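PDB 6ZPY: MgGH51 from Meripilus giganteus, which probably removes terminal alpha-L-arabinofuranosyl residues from arabinose-containing polysaccharides and oligosaccharides, as a family GH51 alpha-L-arabinofuranosidase. Local coordinates for residues A[23-28]-A[479-484]; A[400-405]-A[429-434]. One frame throughout, in Å; residues are numbered along the deposited sequence.

Interaction 1. Residues A[23-28]-A[479-484]; sequences EDINHS and YAPLLQ. With AHR (alpha-L-arabinofuranose), chain F.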
ATOM      1  N   GLU A  23      -3.643   0.512  -2.447  1.00 11.44           N
ATOM      2  CA  GLU A  23      -4.855  -0.304  -2.378  1.00 10.33           C
ATOM      3  C   GLU A  23      -4.351  -1.722  -2.130  1.00 11.05           C
ATOM      4  O   GLU A  23      -3.175  -1.993  -2.420  1.00 11.39           O
ATOM      5  CB  GLU A  23      -5.683  -0.265  -3.646  1.00 11.46           C
ATOM      6  CG  GLU A  23      -5.046  -0.970  -4.794  1.00 12.02           C
ATOM      7  CD  GLU A  23      -5.763  -0.827  -6.120  1.00 11.33           C
ATOM      8  OE1 GLU A  23      -6.929  -1.209  -6.198  1.00 12.29           O
ATOM      9  OE2 GLU A  23      -5.161  -0.349  -7.035  1.00 15.46           O
ATOM     10  N   ASP A  24      -5.250  -2.602  -1.774  1.00 10.62           N
ATOM     11  CA  ASP A  24      -4.881  -4.041  -1.647  1.00 10.77           C
ATOM     12  C   ASP A  24      -4.942  -4.656  -3.044  1.00 11.11           C
ATOM     13  O   ASP A  24      -6.041  -4.907  -3.585  1.00 11.66           O
ATOM     14  CB  ASP A  24      -5.817  -4.765  -0.709  1.00 10.63           C
ATOM     15  CG  ASP A  24      -5.163  -6.010  -0.108  1.00 10.66           C
ATOM     16  OD1 ASP A  24      -4.275  -6.573  -0.808  1.00 11.10           O
ATOM     17  OD2 ASP A  24      -5.468  -6.321   1.074  1.00 12.29           O
ATOM     18  N   ILE A  25      -3.796  -4.758  -3.662  1.00 10.23           N
ATOM     19  CA  ILE A  25      -3.574  -5.314  -4.992  1.00 11.04           C
ATOM     20  C   ILE A  25      -2.283  -6.135  -4.845  1.00 11.73           C
ATOM     21  O   ILE A  25      -1.405  -5.726  -4.074  1.00 11.51           O
ATOM     22  CB  ILE A  25      -3.456  -4.215  -6.060  1.00 10.44           C
ATOM     23  CG1 ILE A  25      -3.319  -4.805  -7.455  1.00 11.02           C
ATOM     24  CG2 ILE A  25      -2.323  -3.255  -5.754  1.00 11.35           C
ATOM     25  CD1 ILE A  25      -3.289  -3.767  -8.550  1.00 11.88           C
ATOM     26  N   ASN A  26      -2.151  -7.238  -5.568  1.00 10.41           N
ATOM     27  CA  ASN A  26      -0.930  -8.063  -5.478  1.00 10.90           C
ATOM     28  C   ASN A  26      -0.694  -8.485  -4.019  1.00 11.09           C
ATOM     29  O   ASN A  26       0.462  -8.639  -3.610  1.00 10.62           O
ATOM     30  CB  ASN A  26       0.300  -7.314  -5.943  1.00 10.02           C
ATOM     31  CG  ASN A  26       0.143  -6.657  -7.292  1.00 11.06           C
ATOM     32  OD1 ASN A  26      -0.411  -7.235  -8.240  1.00 11.40           O
ATOM     33  ND2 ASN A  26       0.718  -5.463  -7.423  1.00 12.33           N
ATOM     34  N   HIS A  27      -1.742  -8.656  -3.236  1.00 10.65           N
ATOM     35  CA  HIS A  27      -1.583  -8.998  -1.803  1.00 10.63           C
ATOM     36  C   HIS A  27      -0.659  -7.995  -1.143  1.00 10.54           C
ATOM     37  O   HIS A  27       0.196  -8.328  -0.292  1.00 12.27           O
ATOM     38  CB  HIS A  27      -1.097 -10.438  -1.618  1.00 11.64           C
ATOM     39  CG  HIS A  27      -2.244 -11.377  -1.744  1.00 11.77           C
ATOM     40  ND1 HIS A  27      -3.108 -11.636  -0.697  1.00 13.69           N
ATOM     41  CD2 HIS A  27      -2.700 -12.049  -2.823  1.00 13.33           C
ATOM     42  CE1 HIS A  27      -4.060 -12.478  -1.149  1.00 13.75           C
ATOM     43  NE2 HIS A  27      -3.816 -12.728  -2.434  1.00 14.45           N
ATOM     44  N   SER A  28      -0.925  -6.721  -1.411  1.00 10.60           N
ATOM     45  CA  SER A  28      -0.238  -5.603  -0.738  1.00 11.51           C
ATOM     46  C   SER A  28      -0.772  -5.353   0.667  1.00 10.16           C
ATOM     47  O   SER A  28      -0.063  -4.715   1.464  1.00 11.31           O
ATOM     48  CB  SER A  28      -0.390  -4.389  -1.551  1.00 12.31           C
ATOM     49  OG  SER A  28      -1.744  -4.057  -1.615  1.00 11.92           O
ATOM     50  N   TYR A 479       3.566   7.048  -7.374  1.00 10.63           N
ATOM     51  CA  TYR A 479       3.672   5.896  -8.296  1.00 10.96           C
ATOM     52  C   TYR A 479       2.579   4.886  -7.935  1.00 11.08           C
ATOM     53  O   TYR A 479       2.191   4.769  -6.761  1.00 11.48           O
ATOM     54  CB  TYR A 479       5.029   5.254  -8.058  1.00 11.16           C
ATOM     55  CG  TYR A 479       5.422   4.136  -8.988  1.00 11.41           C
ATOM     56  CD1 TYR A 479       5.005   2.826  -8.763  1.00 11.20           C
ATOM     57  CD2 TYR A 479       6.292   4.333 -10.024  1.00 12.06           C
ATOM     58  CE1 TYR A 479       5.390   1.804  -9.602  1.00 11.61           C
ATOM     59  CE2 TYR A 479       6.741   3.303 -10.832  1.00 11.39           C
ATOM     60  CZ  TYR A 479       6.287   2.019 -10.608  1.00 12.01           C
ATOM     61  OH  TYR A 479       6.668   0.978 -11.422  1.00 12.50           O
ATOM     62  N   ALA A 480       2.177   4.094  -8.899  1.00 11.21           N
ATOM     63  CA  ALA A 480       1.284   2.972  -8.578  1.00 11.34           C
ATOM     64  C   ALA A 480       1.526   1.810  -9.507  1.00 11.46           C
ATOM     65  O   ALA A 480       1.819   2.006 -10.676  1.00 11.58           O
ATOM     66  CB  ALA A 480      -0.153   3.389  -8.684  1.00 12.36           C
ATOM     67  N   PRO A 481       1.279   0.555  -9.030  1.00 11.10           N
ATOM     68  CA  PRO A 481       1.028   0.233  -7.630  1.00 10.95           C
ATOM     69  C   PRO A 481       2.290   0.260  -6.780  1.00 10.50           C
ATOM     70  O   PRO A 481       3.426   0.172  -7.290  1.00 11.16           O
ATOM     71  CB  PRO A 481       0.483  -1.213  -7.653  1.00 11.32           C
ATOM     72  CG  PRO A 481       0.111  -1.446  -9.106  1.00 11.68           C
ATOM     73  CD  PRO A 481       1.079  -0.604  -9.911  1.00 11.94           C
ATOM     74  N   LEU A 482       2.051   0.366  -5.484  1.00 10.21           N
ATOM     75  CA  LEU A 482       3.153   0.486  -4.524  1.00 10.59           C
ATOM     76  C   LEU A 482       3.808  -0.868  -4.238  1.00 11.22           C
ATOM     77  O   LEU A 482       5.009  -0.904  -4.106  1.00 11.34           O
ATOM     78  CB  LEU A 482       2.545   1.041  -3.237  1.00 10.51           C
ATOM     79  CG  LEU A 482       3.485   1.297  -2.100  1.00 10.92           C
ATOM     80  CD1 LEU A 482       4.566   2.286  -2.462  1.00 11.88           C
ATOM     81  CD2 LEU A 482       2.681   1.790  -0.914  1.00 12.64           C
ATOM     82  N   LEU A 483       3.007  -1.890  -4.043  1.00 11.14           N
ATOM     83  CA  LEU A 483       3.490  -3.154  -3.428  1.00 10.68           C
ATOM     84  C   LEU A 483       3.093  -4.354  -4.262  1.00 10.93           C
ATOM     85  O   LEU A 483       2.022  -4.387  -4.884  1.00 12.45           O
ATOM     86  CB  LEU A 483       2.889  -3.284  -2.038  1.00 11.27           C
ATOM     87  CG  LEU A 483       3.506  -2.417  -0.942  1.00 13.33           C
ATOM     88  CD1 LEU A 483       2.754  -2.507   0.352  1.00 16.20           C
ATOM     89  CD2 LEU A 483       4.954  -2.784  -0.708  1.00 17.22           C
ATOM     90  N   GLN A 484       3.944  -5.369  -4.204  1.00 10.70           N
ATOM     91  CA  GLN A 484       3.718  -6.620  -4.955  1.00 11.48           C
ATOM     92  C   GLN A 484       4.231  -7.819  -4.173  1.00 10.69           C
ATOM     93  O   GLN A 484       5.433  -7.933  -3.955  1.00 11.32           O
ATOM     94  CB  GLN A 484       4.419  -6.546  -6.286  1.00 13.07           C
ATOM     95  CG  GLN A 484       4.385  -7.852  -7.048  1.00 12.76           C
ATOM     96  CD  GLN A 484       5.402  -7.907  -8.155  1.00 13.08           C
ATOM     97  OE1 GLN A 484       6.340  -7.103  -8.211  1.00 13.92           O
ATOM     98  NE2 GLN A 484       5.282  -8.859  -9.044  1.00 14.10           N
TER
HETATM   99  O5  AHR F 710      -2.707   0.780  -9.907  1.00 21.84           O
HETATM  100  C5  AHR F 710      -3.626  -0.212 -10.492  1.00 24.95           C
HETATM  101  C4  AHR F 710      -4.983   0.299 -11.031  1.00 19.08           C
HETATM  102  O4  AHR F 710      -4.789   1.343 -12.032  1.00 19.73           O
HETATM  103  C3  AHR F 710      -5.802   1.037 -10.011  1.00 18.37           C
HETATM  104  O3  AHR F 710      -6.547   0.272  -9.091  1.00 13.04           O
HETATM  105  C2  AHR F 710      -6.738   1.950 -10.893  1.00 18.13           C
HETATM  106  O2  AHR F 710      -7.227   3.030 -10.080  1.00 12.75           O
HETATM  107  C1  AHR F 710      -5.911   2.255 -12.158  1.00 16.05           C
HETATM  108  O1  AHR F 710      -6.765   1.700 -13.200  1.00 25.96           O

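Interaction 2. Residues A[400-405]-A[429-434]; sequences HVYQTP and EYAAIS. With AHR (alpha-L-arabinofuranose), chain F.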
ATOM      1  N   HIS A 400      -4.121  10.264 -13.601  1.00 12.62           N
ATOM      2  CA  HIS A 400      -3.404   8.981 -13.664  1.00 11.91           C
ATOM      3  C   HIS A 400      -2.837   8.772 -15.054  1.00 13.13           C
ATOM      4  O   HIS A 400      -3.538   9.029 -16.034  1.00 15.08           O
ATOM      5  CB  HIS A 400      -4.347   7.797 -13.408  1.00 14.01           C
ATOM      6  CG  HIS A 400      -5.016   7.815 -12.098  1.00 12.11           C
ATOM      7  ND1 HIS A 400      -6.016   6.905 -11.732  1.00 11.65           N
ATOM      8  CD2 HIS A 400      -4.889   8.646 -11.050  1.00 12.76           C
ATOM      9  CE1 HIS A 400      -6.434   7.187 -10.512  1.00 12.40           C
ATOM     10  NE2 HIS A 400      -5.756   8.240 -10.070  1.00 12.45           N
ATOM     11  N   VAL A 401      -1.627   8.223 -15.129  1.00 12.24           N
ATOM     12  CA  VAL A 401      -1.057   7.835 -16.426  1.00 13.49           C
ATOM     13  C   VAL A 401      -0.126   6.644 -16.267  1.00 13.54           C
ATOM     14  O   VAL A 401       0.765   6.654 -15.447  1.00 13.05           O
ATOM     15  CB  VAL A 401      -0.378   8.998 -17.156  1.00 14.42           C
ATOM     16  CG1 VAL A 401       0.825   9.528 -16.416  1.00 14.29           C
ATOM     17  CG2 VAL A 401       0.013   8.567 -18.555  1.00 17.97           C
ATOM     18  N   TYR A 402      -0.405   5.663 -17.101  1.00 13.43           N
ATOM     19  CA  TYR A 402       0.438   4.469 -17.303  1.00 13.56           C
ATOM     20  C   TYR A 402       0.914   4.498 -18.741  1.00 14.56           C
ATOM     21  O   TYR A 402       0.076   4.582 -19.644  1.00 16.15           O
ATOM     22  CB  TYR A 402      -0.364   3.234 -16.971  1.00 12.95           C
ATOM     23  CG  TYR A 402      -0.770   3.155 -15.530  1.00 13.93           C
ATOM     24  CD1 TYR A 402       0.129   2.863 -14.527  1.00 14.01           C
ATOM     25  CD2 TYR A 402      -2.063   3.429 -15.152  1.00 14.23           C
ATOM     26  CE1 TYR A 402      -0.265   2.742 -13.211  1.00 14.41           C
ATOM     27  CE2 TYR A 402      -2.464   3.376 -13.832  1.00 15.14           C
ATOM     28  CZ  TYR A 402      -1.572   2.994 -12.859  1.00 13.14           C
ATOM     29  OH  TYR A 402      -1.953   2.898 -11.571  1.00 14.09           O
ATOM     30  N   GLN A 403       2.221   4.558 -18.938  1.00 13.41           N
ATOM     31  CA  GLN A 403       2.767   4.853 -20.274  1.00 14.21           C
ATOM     32  C   GLN A 403       4.152   4.217 -20.399  1.00 13.71           C
ATOM     33  O   GLN A 403       4.592   3.504 -19.501  1.00 15.08           O
ATOM     34  CB  GLN A 403       2.743   6.365 -20.509  1.00 14.13           C
ATOM     35  CG  GLN A 403       1.668   6.810 -21.477  1.00 15.58           C
ATOM     36  CD  GLN A 403       1.835   6.286 -22.888  1.00 17.95           C
ATOM     37  OE1 GLN A 403       2.878   5.754 -23.282  1.00 17.07           O
ATOM     38  NE2 GLN A 403       0.811   6.531 -23.708  1.00 20.41           N
ATOM     39  N   THR A 404       4.813   4.504 -21.475  1.00 14.13           N
ATOM     40  CA  THR A 404       6.161   3.954 -21.757  1.00 13.67           C
ATOM     41  C   THR A 404       7.164   4.853 -21.057  1.00 14.38           C
ATOM     42  O   THR A 404       6.896   6.024 -20.779  1.00 15.08           O
ATOM     43  CB  THR A 404       6.461   3.919 -23.257  1.00 15.67           C
ATOM     44  OG1 THR A 404       6.498   5.274 -23.722  1.00 15.91           O
ATOM     45  CG2 THR A 404       5.474   3.081 -24.038  1.00 14.99           C
ATOM     46  N   PRO A 405       8.375   4.340 -20.806  1.00 14.58           N
ATOM     47  CA  PRO A 405       9.422   5.176 -20.234  1.00 13.73           C
ATOM     48  C   PRO A 405       9.651   6.433 -21.082  1.00 14.30           C
ATOM     49  O   PRO A 405       9.825   7.529 -20.544  1.00 14.69           O
ATOM     50  CB  PRO A 405      10.646   4.238 -20.227  1.00 14.43           C
ATOM     51  CG  PRO A 405      10.019   2.869 -20.041  1.00 15.22           C
ATOM     52  CD  PRO A 405       8.725   2.909 -20.831  1.00 15.83           C
ATOM     53  N   GLU A 429      -1.684   8.295  -9.612  1.00 10.61           N
ATOM     54  CA  GLU A 429      -1.130   7.033 -10.121  1.00 10.46           C
ATOM     55  C   GLU A 429      -0.317   7.329 -11.358  1.00 11.96           C
ATOM     56  O   GLU A 429      -0.836   7.910 -12.304  1.00 12.84           O
ATOM     57  CB  GLU A 429      -2.246   6.066 -10.541  1.00 11.44           C
ATOM     58  CG  GLU A 429      -3.148   5.649  -9.420  1.00 11.52           C
ATOM     59  CD  GLU A 429      -4.298   4.758  -9.832  1.00 10.99           C
ATOM     60  OE1 GLU A 429      -4.168   4.055 -10.867  1.00 13.07           O
ATOM     61  OE2 GLU A 429      -5.303   4.780  -9.115  1.00 13.38           O
ATOM     62  N   TYR A 430       0.946   6.976 -11.354  1.00 11.84           N
ATOM     63  CA  TYR A 430       1.717   6.968 -12.600  1.00 12.66           C
ATOM     64  C   TYR A 430       2.775   5.877 -12.510  1.00 12.02           C
ATOM     65  O   TYR A 430       3.261   5.575 -11.391  1.00 12.11           O
ATOM     66  CB  TYR A 430       2.320   8.338 -12.881  1.00 14.44           C
ATOM     67  CG  TYR A 430       3.355   8.815 -11.896  1.00 12.21           C
ATOM     68  CD1 TYR A 430       3.003   9.365 -10.685  1.00 12.45           C
ATOM     69  CD2 TYR A 430       4.700   8.763 -12.198  1.00 13.02           C
ATOM     70  CE1 TYR A 430       3.956   9.792  -9.773  1.00 12.43           C
ATOM     71  CE2 TYR A 430       5.668   9.170 -11.298  1.00 12.72           C
ATOM     72  CZ  TYR A 430       5.305   9.708 -10.086  1.00 13.39           C
ATOM     73  OH  TYR A 430       6.295  10.176  -9.275  1.00 12.68           O
ATOM     74  N   ALA A 431       3.161   5.393 -13.669  1.00 11.62           N
ATOM     75  CA  ALA A 431       4.260   4.412 -13.786  1.00 12.31           C
ATOM     76  C   ALA A 431       4.542   4.224 -15.253  1.00 12.48           C
ATOM     77  O   ALA A 431       3.598   4.225 -16.072  1.00 12.45           O
ATOM     78  CB  ALA A 431       3.951   3.072 -13.129  1.00 12.17           C
ATOM     79  N   ALA A 432       5.808   3.991 -15.580  1.00 13.58           N
ATOM     80  CA  ALA A 432       6.201   3.510 -16.890  1.00 14.04           C
ATOM     81  C   ALA A 432       6.120   1.983 -16.854  1.00 13.40           C
ATOM     82  O   ALA A 432       6.841   1.365 -16.079  1.00 14.26           O
ATOM     83  CB  ALA A 432       7.563   4.054 -17.230  1.00 13.55           C
ATOM     84  N   ILE A 433       5.142   1.436 -17.555  1.00 14.23           N
ATOM     85  CA  ILE A 433       4.735   0.033 -17.320  1.00 13.92           C
ATOM     86  C   ILE A 433       5.149  -0.900 -18.440  1.00 14.12           C
ATOM     87  O   ILE A 433       5.077  -2.120 -18.252  1.00 14.07           O
ATOM     88  CB  ILE A 433       3.236  -0.066 -17.090  1.00 16.06           C
ATOM     89  CG1 ILE A 433       2.410   0.228 -18.330  1.00 17.59           C
ATOM     90  CG2 ILE A 433       2.861   0.745 -15.894  1.00 17.01           C
ATOM     91  CD1 ILE A 433       0.988  -0.289 -18.180  1.00 18.46           C
ATOM     92  N   SER A 434       5.527  -0.386 -19.575  1.00 14.13           N
ATOM     93  CA  SER A 434       5.731  -1.191 -20.779  1.00 13.92           C
ATOM     94  C   SER A 434       6.626  -0.424 -21.733  1.00 15.57           C
ATOM     95  O   SER A 434       6.516   0.808 -21.776  1.00 16.48           O
ATOM     96  CB  SER A 434       4.398  -1.449 -21.458  1.00 16.01           C
ATOM     97  OG  SER A 434       4.585  -2.180 -22.648  1.00 17.44           O
TER
HETATM   98  O5  AHR F 710      -2.707   0.780  -9.907  1.00 21.84           O
HETATM   99  C5  AHR F 710      -3.626  -0.212 -10.492  1.00 24.95           C
HETATM  100  C4  AHR F 710      -4.983   0.299 -11.031  1.00 19.08           C
HETATM  101  O4  AHR F 710      -4.789   1.343 -12.032  1.00 19.73           O
HETATM  102  C3  AHR F 710      -5.802   1.037 -10.011  1.00 18.37           C
HETATM  103  O3  AHR F 710      -6.547   0.272  -9.091  1.00 13.04           O
HETATM  104  C2  AHR F 710      -6.738   1.950 -10.893  1.00 18.13           C
HETATM  105  O2  AHR F 710      -7.227   3.030 -10.080  1.00 12.75           O
HETATM  106  C1  AHR F 710      -5.911   2.255 -12.158  1.00 16.05           C
HETATM  107  O1  AHR F 710      -6.765   1.700 -13.200  1.00 25.96           O

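Interaction 1. Residues A[23-28]-A[479-484]
Asn26 meets Leu483 and Gln484 through CB and ND2. Its CB rests 3.6 Å from Gln484 CA. CG stands beside the backbone N, anti to the carbonyl carbon (chi1 -51°), which turns the amide so that ND2 reaches Leu483 O at 3.1 Å. That bond is nearly straight (172°), and the acceptor lies in the amide plane of Asn26. OD1 accepts a hydrogen bond from the backbone N of Gln490, so both ends of the amide fix its rotation. With the amide cut back to an alanine, Leu483 O and the N of Gln490 would probably lose these mates and the two loops be less firmly joined. On one flank Ser28 CB presses tightly on Leu483 CB (3.5 Å), while Ser28 OG donates to Glu23 O and ties the turn to itself. On the sugar side Ile25 CG2 packs against CB of Pro481 (4.0 Å), which follows a cis peptide bond. Glu23 OE2 accepts a hydrogen bond from O3 of the bound arabinofuranose at 2.6 Å; its OE1 is held by Asn232 N and Trp261 NE1. The contact is buried where strand 20-21, the first of the parallel barrel, runs toward helix 29-33, and strand 474-479, the eighth, gives way to strand 483-485.

Interaction 2. Residues A[400-405]-A[429-434]
Tyr402 and Ile433 meet at about a right angle, Ile433 CG2 lying 3.7 Å from Tyr402 CD1, and Ala431 CB adds a second apolar contact to the same ring carbon. On the other face of the sheet Val401 CG1 touches Tyr430 CB, and farther along Pro405 CG packs on Ala432 CB (3.9 Å). Between these faces strands 400-403 and 430-432 run parallel, 6° apart, joined by Val401 N to Glu429 O, Ala431 N to Val401 O and Gln403 N to Ala431 O; Ile433 N to Gln403 O (2.9 Å) carries the ladder just past the strand end. Beyond it Ser434 O, buried without a hydrogen-bond partner, has the CA-H of Thr404 against it.

Toward the sugar the contact turns polar. CG of Glu429 stands anti to the carbonyl carbon (chi1 -62°) with the chain extended beyond it, laying it over one face of the His400 imidazole as a CH-pi contact, 3.7 Å from the ring centroid; the carboxylate stacks at 22° to the ring. His400 is held by Asp398 at NE2 and Glu351 at ND1. Tyr402 OH takes a hydrogen bond from O5 of the arabinofuranose (2.8 Å) and points to Glu429 OE1, whose modelled place is less sure. Glu429 OE2 accepts a hydrogen bond from sugar O2 at 2.8 Å and pairs with Arg226. A carboxylate so positioned by ring and guanidinium, on the barrel's seventh strand, is consistent with the nucleophile of clan GH-A retaining glycosidases.

In the fold
The two contacts, with centres about 15 Å apart, line the same pocket at the C-terminal end of the strands of a parallel (beta/alpha)8 barrel. Interaction 2 pairs the sixth and seventh strands within one beta-alpha-beta unit; interaction 1 joins loops that follow the first and eighth strands. They meet at Ala480, whose N lies 3.1 Å from Tyr430 O, probably hydrogen-bonded, and whose O packs 3.4 Å from Tyr402 CE1. Both contacts border the arabinofuranose and contribute hydrogen bonds to it. Asn231, Asn350 and Glu351 complete the site, Glu351 probably serving as the acid/base, as in related clan GH-A enzymes.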